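Local coordinates for protein pectinesterase (Aspergillus niger, PDB 5C1E) that catalyses hydrolysis of the methyl esters of pectin, releasing methanol, and probably takes part in the maceration and soft-rotting of plant tissue, at residues I38-S42 with G43-E47; I22-A25 with L26-L29; F101-Y104 with N105-V108. All coordinates share one frame; numbering follows the deposited sequence.

Contact 1. Residues I38-S42 with G43-E47; sequences IYVAS and GTYEE
The corner where the chain leaves strand 36-40 and enters strand 43-46, an early turn of the parallel beta-helix, is held by the side chain of Tyr45 reaching back to Val40 and Ala41. With CG anti to its own carbonyl carbon (chi1 -62°), Tyr45 lays its ring across the inside of the corner. Val40 comes from the opposite direction and meets the CE1 side of the ring obliquely, its CG1 lying 3.6 Å from Tyr45 CE1. One step further along the rim, Tyr45 OH donates to Ala41 O at 2.7 Å. The accepting oxygen sits at the ring edge, in the ring plane. Relative to the Ala41 peptide, the hydroxyl stands well above the carbonyl plane, with a C=O...O angle of 131°.

Between these partners the backbone bends through Ser42 and Gly43. Gly43 is almost fully extended with a positive phi (156°), a conformation open to glycine because it has no CB to meet Ser42 O. The turn has an outside hold as well, since Ser42 N is hydrogen-bonded to Glu62. On the inner side Tyr45 also packs against Val13, Ile22 and Val74.

A largely apolar, buried ring thus delivers its one polar atom to a backbone carbonyl of the turn. The short bond satisfies the hydroxyl as a donor and probably helps hold the ring in place against Val40.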
ATOM      1  N   ILE A  38     -19.680  -4.114  -0.351  1.00 18.21           N
ATOM      2  CA  ILE A  38     -19.611  -5.549  -0.514  1.00 17.63           C
ATOM      3  C   ILE A  38     -18.903  -6.089   0.733  1.00 16.69           C
ATOM      4  O   ILE A  38     -17.872  -5.538   1.169  1.00 16.88           O
ATOM      5  CB  ILE A  38     -18.833  -5.956  -1.791  1.00 17.15           C
ATOM      6  CG1 ILE A  38     -19.539  -5.440  -3.048  1.00 18.29           C
ATOM      7  CG2 ILE A  38     -18.695  -7.471  -1.878  1.00 17.31           C
ATOM      8  CD1 ILE A  38     -18.749  -5.598  -4.339  1.00 18.22           C
ATOM      9  N   TYR A  39     -19.499  -7.129   1.309  1.00 16.35           N
ATOM     10  CA  TYR A  39     -18.913  -7.890   2.407  1.00 16.18           C
ATOM     11  C   TYR A  39     -18.441  -9.228   1.875  1.00 15.77           C
ATOM     12  O   TYR A  39     -19.224  -9.973   1.271  1.00 15.54           O
ATOM     13  CB  TYR A  39     -19.941  -8.112   3.517  1.00 16.57           C
ATOM     14  CG  TYR A  39     -19.543  -9.134   4.574  1.00 16.38           C
ATOM     15  CD1 TYR A  39     -18.629  -8.823   5.581  1.00 16.59           C
ATOM     16  CD2 TYR A  39     -20.117 -10.401   4.596  1.00 17.01           C
ATOM     17  CE1 TYR A  39     -18.269  -9.763   6.548  1.00 16.11           C
ATOM     18  CE2 TYR A  39     -19.769 -11.335   5.570  1.00 16.75           C
ATOM     19  CZ  TYR A  39     -18.853 -11.008   6.549  1.00 16.62           C
ATOM     20  OH  TYR A  39     -18.497 -11.953   7.515  1.00 17.11           O
ATOM     21  N   VAL A  40     -17.170  -9.535   2.125  1.00 15.09           N
ATOM     22  CA  VAL A  40     -16.571 -10.788   1.695  1.00 14.42           C
ATOM     23  C   VAL A  40     -16.310 -11.666   2.908  1.00 14.76           C
ATOM     24  O   VAL A  40     -15.602 -11.266   3.853  1.00 14.02           O
ATOM     25  CB  VAL A  40     -15.265 -10.557   0.908  1.00 14.32           C
ATOM     26  CG1 VAL A  40     -14.761 -11.853   0.264  1.00 14.33           C
ATOM     27  CG2 VAL A  40     -15.481  -9.506  -0.167  1.00 14.71           C
ATOM     28  N   ALA A  41     -16.917 -12.850   2.893  1.00 15.27           N
ATOM     29  CA  ALA A  41     -16.699 -13.823   3.926  1.00 15.07           C
ATOM     30  C   ALA A  41     -15.392 -14.551   3.683  1.00 14.78           C
ATOM     31  O   ALA A  41     -14.799 -14.496   2.598  1.00 16.16           O
ATOM     32  CB  ALA A  41     -17.848 -14.806   3.991  1.00 15.72           C
ATOM     33  N   SER A  42     -14.965 -15.252   4.723  1.00 14.99           N
ATOM     34  CA  SER A  42     -13.714 -15.982   4.748  1.00 14.72           C
ATOM     35  C   SER A  42     -13.521 -16.813   3.483  1.00 14.31           C
ATOM     36  O   SER A  42     -14.458 -17.416   2.947  1.00 13.59           O
ATOM     37  CB  SER A  42     -13.652 -16.891   5.991  1.00 15.06           C
ATOM     38  OG  SER A  42     -14.797 -17.727   6.090  1.00 15.81           O
ATOM     39  N   GLY A  43     -12.278 -16.843   3.030  1.00 14.99           N
ATOM     40  CA  GLY A  43     -11.905 -17.646   1.896  1.00 15.47           C
ATOM     41  C   GLY A  43     -10.677 -17.139   1.194  1.00 15.74           C
ATOM     42  O   GLY A  43     -10.214 -16.003   1.432  1.00 15.72           O
ATOM     43  N   THR A  44     -10.163 -17.986   0.319  1.00 16.16           N
ATOM     44  CA  THR A  44      -9.124 -17.599  -0.636  1.00 17.29           C
ATOM     45  C   THR A  44      -9.795 -17.521  -1.988  1.00 17.62           C
ATOM     46  O   THR A  44     -10.376 -18.503  -2.452  1.00 18.05           O
ATOM     47  CB  THR A  44      -7.965 -18.606  -0.650  1.00 18.38           C
ATOM     48  OG1 THR A  44      -7.355 -18.596   0.635  1.00 18.61           O
ATOM     49  CG2 THR A  44      -6.934 -18.246  -1.702  1.00 19.37           C
ATOM     50  N   TYR A  45      -9.773 -16.323  -2.563  1.00 15.99           N
ATOM     51  CA  TYR A  45     -10.430 -16.011  -3.816  1.00 16.67           C
ATOM     52  C   TYR A  45      -9.357 -15.860  -4.909  1.00 16.69           C
ATOM     53  O   TYR A  45      -8.581 -14.900  -4.922  1.00 16.19           O
ATOM     54  CB  TYR A  45     -11.281 -14.750  -3.639  1.00 16.50           C
ATOM     55  CG  TYR A  45     -12.371 -14.930  -2.607  1.00 16.03           C
ATOM     56  CD1 TYR A  45     -12.106 -14.782  -1.246  1.00 15.53           C
ATOM     57  CD2 TYR A  45     -13.670 -15.282  -2.993  1.00 16.21           C
ATOM     58  CE1 TYR A  45     -13.117 -14.958  -0.303  1.00 15.64           C
ATOM     59  CE2 TYR A  45     -14.681 -15.467  -2.067  1.00 16.05           C
ATOM     60  CZ  TYR A  45     -14.405 -15.314  -0.729  1.00 15.87           C
ATOM     61  OH  TYR A  45     -15.414 -15.513   0.170  1.00 15.33           O
ATOM     62  N   GLU A  46      -9.299 -16.857  -5.786  1.00 17.57           N
ATOM     63  CA  GLU A  46      -8.353 -16.908  -6.866  1.00 19.06           C
ATOM     64  C   GLU A  46      -8.940 -16.096  -8.018  1.00 18.52           C
ATOM     65  O   GLU A  46      -9.598 -16.634  -8.907  1.00 18.12           O
ATOM     66  CB  GLU A  46      -8.103 -18.364  -7.269  1.00 22.08           C
ATOM     67  CG  GLU A  46      -7.445 -19.171  -6.143  1.00 25.50           C
ATOM     68  CD  GLU A  46      -6.962 -20.558  -6.560  1.00 29.49           C
ATOM     69  OE1 GLU A  46      -7.412 -21.097  -7.598  1.00 34.19           O
ATOM     70  OE2 GLU A  46      -6.135 -21.126  -5.823  1.00 34.85           O
ATOM     71  N   GLU A  47      -8.727 -14.788  -7.955  1.00 17.62           N
ATOM     72  CA  GLU A  47      -9.344 -13.841  -8.876  1.00 17.82           C
ATOM     73  C   GLU A  47      -8.385 -12.708  -9.200  1.00 18.00           C
ATOM     74  O   GLU A  47      -7.502 -12.393  -8.405  1.00 17.60           O
ATOM     75  CB  GLU A  47     -10.613 -13.258  -8.239  1.00 17.70           C
ATOM     76  CG  GLU A  47     -11.686 -14.289  -7.940  1.00 18.64           C
ATOM     77  CD  GLU A  47     -12.956 -13.666  -7.418  1.00 18.65           C
ATOM     78  OE1 GLU A  47     -13.486 -12.738  -8.070  1.00 18.82           O
ATOM     79  OE2 GLU A  47     -13.414 -14.087  -6.347  1.00 19.08           O
TER

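Contact 2. Residues I22-A25 with L26-L29; sequences IGDA and LDAL
Asp24 and Asp27, one turn apart on helix 22-29, send their carboxylates along the same flank, and Asp24 OD1 lies 4.4 Å from Asp27 OD2. Two waters lie between them and donate to both carboxylates. Water 2 is 3.2 Å from Asp24 OD1 and 2.9 Å from Asp27 OD2. Water 1 is held mainly by Asp27 OD2, at 2.7 Å, and its bond to Asp24 OD1 is weak. The donated hydrogens probably offset part of the mutual repulsion, and for Asp24, in the first turn, the N-terminal end of the helix may also help stabilise the negative charge. Asp27 folds back over the preceding turn: with CG beside its own backbone N (chi1 -70°), the carboxylate carbon comes within 3.2 Å of Gly23 O. Both carboxylate oxygens of Asp27 face that carbonyl oxygen without a bond, acceptor against acceptor.

Another flank is apolar. Here only the CG2 branch of Ile22 approaches Leu26 CD1, at 4.2 Å, while the end of the isoleucine chain leads away; both residues find further partners in the sheets below. Ala25 adds a short side chain that rests on Val13, Ile38 and Tyr19.

The backbone beneath carries the i to i+4 bonds of a helix, from Leu26 N to Ile22 O, Asp27 N to Gly23 O and Ala28 N to Asp24 O. The last, from Leu29 N to Ala25 O at 3.3 Å, is weak. At the start, Asp24 N is hydrogen-bonded to Thr21 OG1.

A wet acidic flank beside an oily one makes this an amphipathic helix. It forms the crossover of a beta-alpha-beta unit between strands 11-13 and 36-40, and its apolar residues also reach strand 49-51, closing the N-terminal end of the parallel beta-helix.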
ATOM      1  N   ILE A  22     -15.903 -12.600  -5.690  1.00 17.48           N
ATOM      2  CA  ILE A  22     -15.874 -11.156  -5.527  1.00 17.25           C
ATOM      3  C   ILE A  22     -16.213 -10.492  -6.862  1.00 17.01           C
ATOM      4  O   ILE A  22     -16.971  -9.542  -6.899  1.00 16.13           O
ATOM      5  CB  ILE A  22     -14.528 -10.652  -4.972  1.00 16.91           C
ATOM      6  CG1 ILE A  22     -14.237 -11.302  -3.610  1.00 16.92           C
ATOM      7  CG2 ILE A  22     -14.543  -9.141  -4.803  1.00 17.93           C
ATOM      8  CD1 ILE A  22     -12.832 -11.106  -3.120  1.00 16.90           C
ATOM      9  N   GLY A  23     -15.660 -11.019  -7.945  1.00 17.67           N
ATOM     10  CA  GLY A  23     -15.951 -10.530  -9.286  1.00 18.40           C
ATOM     11  C   GLY A  23     -17.435 -10.497  -9.622  1.00 18.91           C
ATOM     12  O   GLY A  23     -17.908  -9.567 -10.256  1.00 19.20           O
ATOM     13  N   ASP A  24     -18.171 -11.521  -9.205  1.00 19.45           N
ATOM     14  CA  ASP A  24     -19.612 -11.548  -9.448  1.00 21.34           C
ATOM     15  C   ASP A  24     -20.311 -10.424  -8.697  1.00 20.08           C
ATOM     16  O   ASP A  24     -21.234  -9.821  -9.234  1.00 20.23           O
ATOM     17  CB  ASP A  24     -20.209 -12.898  -9.063  1.00 21.90           C
ATOM     18  CG  ASP A  24     -19.814 -14.005 -10.018  1.00 23.17           C
ATOM     19  OD1 ASP A  24     -19.287 -13.727 -11.099  1.00 24.68           O
ATOM     20  OD2 ASP A  24     -20.042 -15.166  -9.667  1.00 27.09           O
ATOM     21  N   ALA A  25     -19.879 -10.129  -7.462  1.00 19.36           N
ATOM     22  CA  ALA A  25     -20.489  -9.027  -6.694  1.00 19.45           C
ATOM     23  C   ALA A  25     -20.173  -7.654  -7.304  1.00 19.77           C
ATOM     24  O   ALA A  25     -21.048  -6.788  -7.396  1.00 19.93           O
ATOM     25  CB  ALA A  25     -20.057  -9.055  -5.236  1.00 19.90           C
ATOM     26  N   LEU A  26     -18.917  -7.456  -7.699  1.00 19.97           N
ATOM     27  CA  LEU A  26     -18.514  -6.245  -8.417  1.00 20.55           C
ATOM     28  C   LEU A  26     -19.362  -6.057  -9.692  1.00 21.77           C
ATOM     29  O   LEU A  26     -19.863  -4.963  -9.946  1.00 22.56           O
ATOM     30  CB  LEU A  26     -17.021  -6.296  -8.780  1.00 20.64           C
ATOM     31  CG  LEU A  26     -16.035  -6.222  -7.610  1.00 19.86           C
ATOM     32  CD1 LEU A  26     -14.609  -6.478  -8.086  1.00 20.49           C
ATOM     33  CD2 LEU A  26     -16.134  -4.872  -6.915  1.00 19.98           C
ATOM     34  N   ASP A  27     -19.517  -7.130 -10.474  1.00 22.69           N
ATOM     35  CA  ASP A  27     -20.387  -7.111 -11.671  1.00 22.33           C
ATOM     36  C   ASP A  27     -21.814  -6.714 -11.306  1.00 21.71           C
ATOM     37  O   ASP A  27     -22.451  -5.931 -12.025  1.00 23.14           O
ATOM     38  CB  ASP A  27     -20.410  -8.480 -12.392  1.00 22.65           C
ATOM     39  CG  ASP A  27     -19.082  -8.823 -13.095  1.00 23.57           C
ATOM     40  OD1 ASP A  27     -18.225  -7.945 -13.263  1.00 24.50           O
ATOM     41  OD2 ASP A  27     -18.899  -9.991 -13.483  1.00 25.79           O
ATOM     42  N   ALA A  28     -22.322  -7.254 -10.206  1.00 20.11           N
ATOM     43  CA  ALA A  28     -23.677  -6.953  -9.752  1.00 20.56           C
ATOM     44  C   ALA A  28     -23.921  -5.477  -9.424  1.00 21.24           C
ATOM     45  O   ALA A  28     -25.059  -5.045  -9.397  1.00 20.82           O
ATOM     46  CB  ALA A  28     -24.046  -7.812  -8.553  1.00 20.58           C
ATOM     47  N   LEU A  29     -22.872  -4.710  -9.157  1.00 21.41           N
ATOM     48  CA  LEU A  29     -23.035  -3.267  -8.935  1.00 21.80           C
ATOM     49  C   LEU A  29     -23.457  -2.534 -10.201  1.00 21.76           C
ATOM     50  O   LEU A  29     -24.149  -1.529 -10.121  1.00 21.93           O
ATOM     51  CB  LEU A  29     -21.731  -2.640  -8.432  1.00 22.77           C
ATOM     52  CG  LEU A  29     -21.231  -3.178  -7.083  1.00 23.33           C
ATOM     53  CD1 LEU A  29     -19.905  -2.523  -6.749  1.00 24.61           C
ATOM     54  CD2 LEU A  29     -22.240  -2.956  -5.969  1.00 23.99           C
TER
HETATM   55  O   HOH W   1     -20.966 -11.767 -13.271  1.00 35.97           O
HETATM   56  O   HOH W   2     -17.016 -11.935 -12.503  1.00 39.64           O

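Contact 3. Residues F101-Y104 with N105-V108; sequences FSMY and NINV
Two flat groups, the Tyr104 ring and the Asn105 amide, stand next to each other where the chain turns from strand 102-104 toward strand 107-110. The ring lies in a row of tyrosines: it stacks with Tyr131 of one neighbouring strand and meets Tyr60 of the other with planes at about 30°. Its hydroxyl, at the rim, is hydrogen-bonded to Asp296. The amide oxygen lies alongside the base of the tyrosine, Asn105 OD1 3.6 Å from Tyr104 CB, and the polar ends of the amide are taken by Arg3, at OD1, and by the carbonyl oxygen of Thr66, at ND2. Asn105 itself has the left-handed helical backbone conformation (phi 58°), and this single residue swings the chain round the corner.

Met103 spans the inside of that corner. Its chain is extended as far as the sulfur and then bends at chi3 (79°), which carries the methyl group toward the next strand. The middle of the chain crosses Ile106 at about a right angle, SD 3.9 Å from Ile106 CB, and the methyl ends beside Val108, with Met103 CE 3.8 Å from Val108 CG2. Ile106 also brings CG1 to 3.6 Å from Tyr104 O. Leu59, Phe130 and Phe135 surround the methionine in the core.

Chemically the corner is divided. Dispersion between flexible thioether and branched carbon chains joins strand 102-104 to the turn and to the start of strand 107-110 on the inside, whereas the buried polar groups of Tyr104 and Asn105 are satisfied by residues from both ends of the chain and from the adjoining loop.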
ATOM      1  N   PHE A 101     -12.713   4.725  -3.262  1.00 18.36           N
ATOM      2  CA  PHE A 101     -12.756   3.328  -2.837  1.00 17.84           C
ATOM      3  C   PHE A 101     -12.140   3.174  -1.434  1.00 17.89           C
ATOM      4  O   PHE A 101     -11.122   3.811  -1.110  1.00 17.02           O
ATOM      5  CB  PHE A 101     -11.991   2.464  -3.850  1.00 17.79           C
ATOM      6  CG  PHE A 101     -11.895   1.012  -3.480  1.00 17.41           C
ATOM      7  CD1 PHE A 101     -13.008   0.182  -3.555  1.00 17.67           C
ATOM      8  CD2 PHE A 101     -10.670   0.455  -3.100  1.00 17.38           C
ATOM      9  CE1 PHE A 101     -12.909  -1.168  -3.242  1.00 17.65           C
ATOM     10  CE2 PHE A 101     -10.564  -0.887  -2.797  1.00 16.96           C
ATOM     11  CZ  PHE A 101     -11.691  -1.703  -2.856  1.00 17.42           C
ATOM     12  N   SER A 102     -12.767   2.334  -0.615  1.00 17.44           N
ATOM     13  CA  SER A 102     -12.217   1.963   0.692  1.00 16.69           C
ATOM     14  C   SER A 102     -12.210   0.458   0.819  1.00 16.39           C
ATOM     15  O   SER A 102     -13.162  -0.201   0.388  1.00 16.63           O
ATOM     16  CB  SER A 102     -13.041   2.569   1.819  1.00 16.85           C
ATOM     17  OG  SER A 102     -13.116   3.958   1.675  1.00 18.02           O
ATOM     18  N   MET A 103     -11.153  -0.095   1.409  1.00 15.71           N
ATOM     19  CA  MET A 103     -11.080  -1.531   1.625  1.00 15.58           C
ATOM     20  C   MET A 103     -10.656  -1.790   3.073  1.00 15.34           C
ATOM     21  O   MET A 103      -9.755  -1.120   3.591  1.00 14.72           O
ATOM     22  CB  MET A 103     -10.128  -2.183   0.620  1.00 16.71           C
ATOM     23  CG  MET A 103     -10.137  -3.705   0.674  1.00 17.01           C
ATOM     24  SD  MET A 103      -9.307  -4.443  -0.743  1.00 20.25           S
ATOM     25  CE  MET A 103      -7.588  -4.264  -0.310  1.00 18.99           C
ATOM     26  N   TYR A 104     -11.351  -2.718   3.723  1.00 14.47           N
ATOM     27  CA  TYR A 104     -11.136  -3.042   5.129  1.00 14.69           C
ATOM     28  C   TYR A 104     -10.880  -4.515   5.296  1.00 14.23           C
ATOM     29  O   TYR A 104     -11.702  -5.348   4.886  1.00 13.38           O
ATOM     30  CB  TYR A 104     -12.371  -2.706   5.987  1.00 15.02           C
ATOM     31  CG  TYR A 104     -12.699  -1.247   6.122  1.00 16.63           C
ATOM     32  CD1 TYR A 104     -13.401  -0.587   5.119  1.00 17.22           C
ATOM     33  CD2 TYR A 104     -12.312  -0.508   7.255  1.00 17.50           C
ATOM     34  CE1 TYR A 104     -13.701   0.744   5.229  1.00 17.82           C
ATOM     35  CE2 TYR A 104     -12.648   0.833   7.379  1.00 17.99           C
ATOM     36  CZ  TYR A 104     -13.347   1.440   6.356  1.00 18.24           C
ATOM     37  OH  TYR A 104     -13.678   2.756   6.397  1.00 19.23           O
ATOM     38  N   ASN A 105      -9.760  -4.834   5.935  1.00 13.95           N
ATOM     39  CA  ASN A 105      -9.485  -6.207   6.393  1.00 14.33           C
ATOM     40  C   ASN A 105      -9.499  -7.276   5.299  1.00 14.76           C
ATOM     41  O   ASN A 105     -10.137  -8.327   5.441  1.00 14.70           O
ATOM     42  CB  ASN A 105     -10.458  -6.559   7.520  1.00 14.52           C
ATOM     43  CG  ASN A 105     -10.474  -5.515   8.597  1.00 14.37           C
ATOM     44  OD1 ASN A 105     -11.477  -4.827   8.811  1.00 15.13           O
ATOM     45  ND2 ASN A 105      -9.351  -5.368   9.280  1.00 14.67           N
ATOM     46  N   ILE A 106      -8.783  -6.982   4.212  1.00 14.85           N
ATOM     47  CA  ILE A 106      -8.620  -7.910   3.088  1.00 15.05           C
ATOM     48  C   ILE A 106      -7.131  -8.070   2.807  1.00 14.93           C
ATOM     49  O   ILE A 106      -6.379  -7.089   2.867  1.00 15.03           O
ATOM     50  CB  ILE A 106      -9.403  -7.412   1.860  1.00 15.63           C
ATOM     51  CG1 ILE A 106     -10.905  -7.549   2.172  1.00 16.53           C
ATOM     52  CG2 ILE A 106      -8.979  -8.174   0.608  1.00 15.48           C
ATOM     53  CD1 ILE A 106     -11.840  -7.599   1.028  1.00 17.89           C
ATOM     54  N   ASN A 107      -6.706  -9.306   2.552  1.00 14.18           N
ATOM     55  CA  ASN A 107      -5.350  -9.578   2.087  1.00 14.45           C
ATOM     56  C   ASN A 107      -5.349  -9.668   0.560  1.00 14.19           C
ATOM     57  O   ASN A 107      -6.218 -10.323  -0.009  1.00 14.05           O
ATOM     58  CB  ASN A 107      -4.817 -10.908   2.622  1.00 14.92           C
ATOM     59  CG  ASN A 107      -4.824 -10.983   4.129  1.00 14.97           C
ATOM     60  OD1 ASN A 107      -4.884  -9.976   4.832  1.00 15.53           O
ATOM     61  ND2 ASN A 107      -4.786 -12.188   4.632  1.00 15.88           N
ATOM     62  N   VAL A 108      -4.369  -9.033  -0.069  1.00 13.55           N
ATOM     63  CA  VAL A 108      -4.159  -9.108  -1.503  1.00 14.37           C
ATOM     64  C   VAL A 108      -2.741  -9.559  -1.783  1.00 14.78           C
ATOM     65  O   VAL A 108      -1.778  -9.005  -1.233  1.00 15.03           O
ATOM     66  CB  VAL A 108      -4.419  -7.740  -2.211  1.00 14.20           C
ATOM     67  CG1 VAL A 108      -4.228  -7.854  -3.723  1.00 14.50           C
ATOM     68  CG2 VAL A 108      -5.824  -7.245  -1.909  1.00 14.24           C
TER

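From the N terminus the three contacts come in series, contact 2 first, then contact 1, then contact 3; none nests in or crosses another. Contact 2 is the helix that leads into strand 36-40, while contacts 1 and 3 each close a corner between the same two parallel sheets, separated by an intervening strand in each. Glu47 joins contacts 1 and 2: its OE1 lies 2.8 Å from Gly23 N and its OE2 3.0 Å from Ile22 N, probable hydrogen bonds at the helix start. Ile38 CD1 also packs 3.7 Å from Leu26 CD2. Contacts 1 and 3 meet inside the beta-helix through Val40 and Ile106, whereas contacts 2 and 3 do not touch.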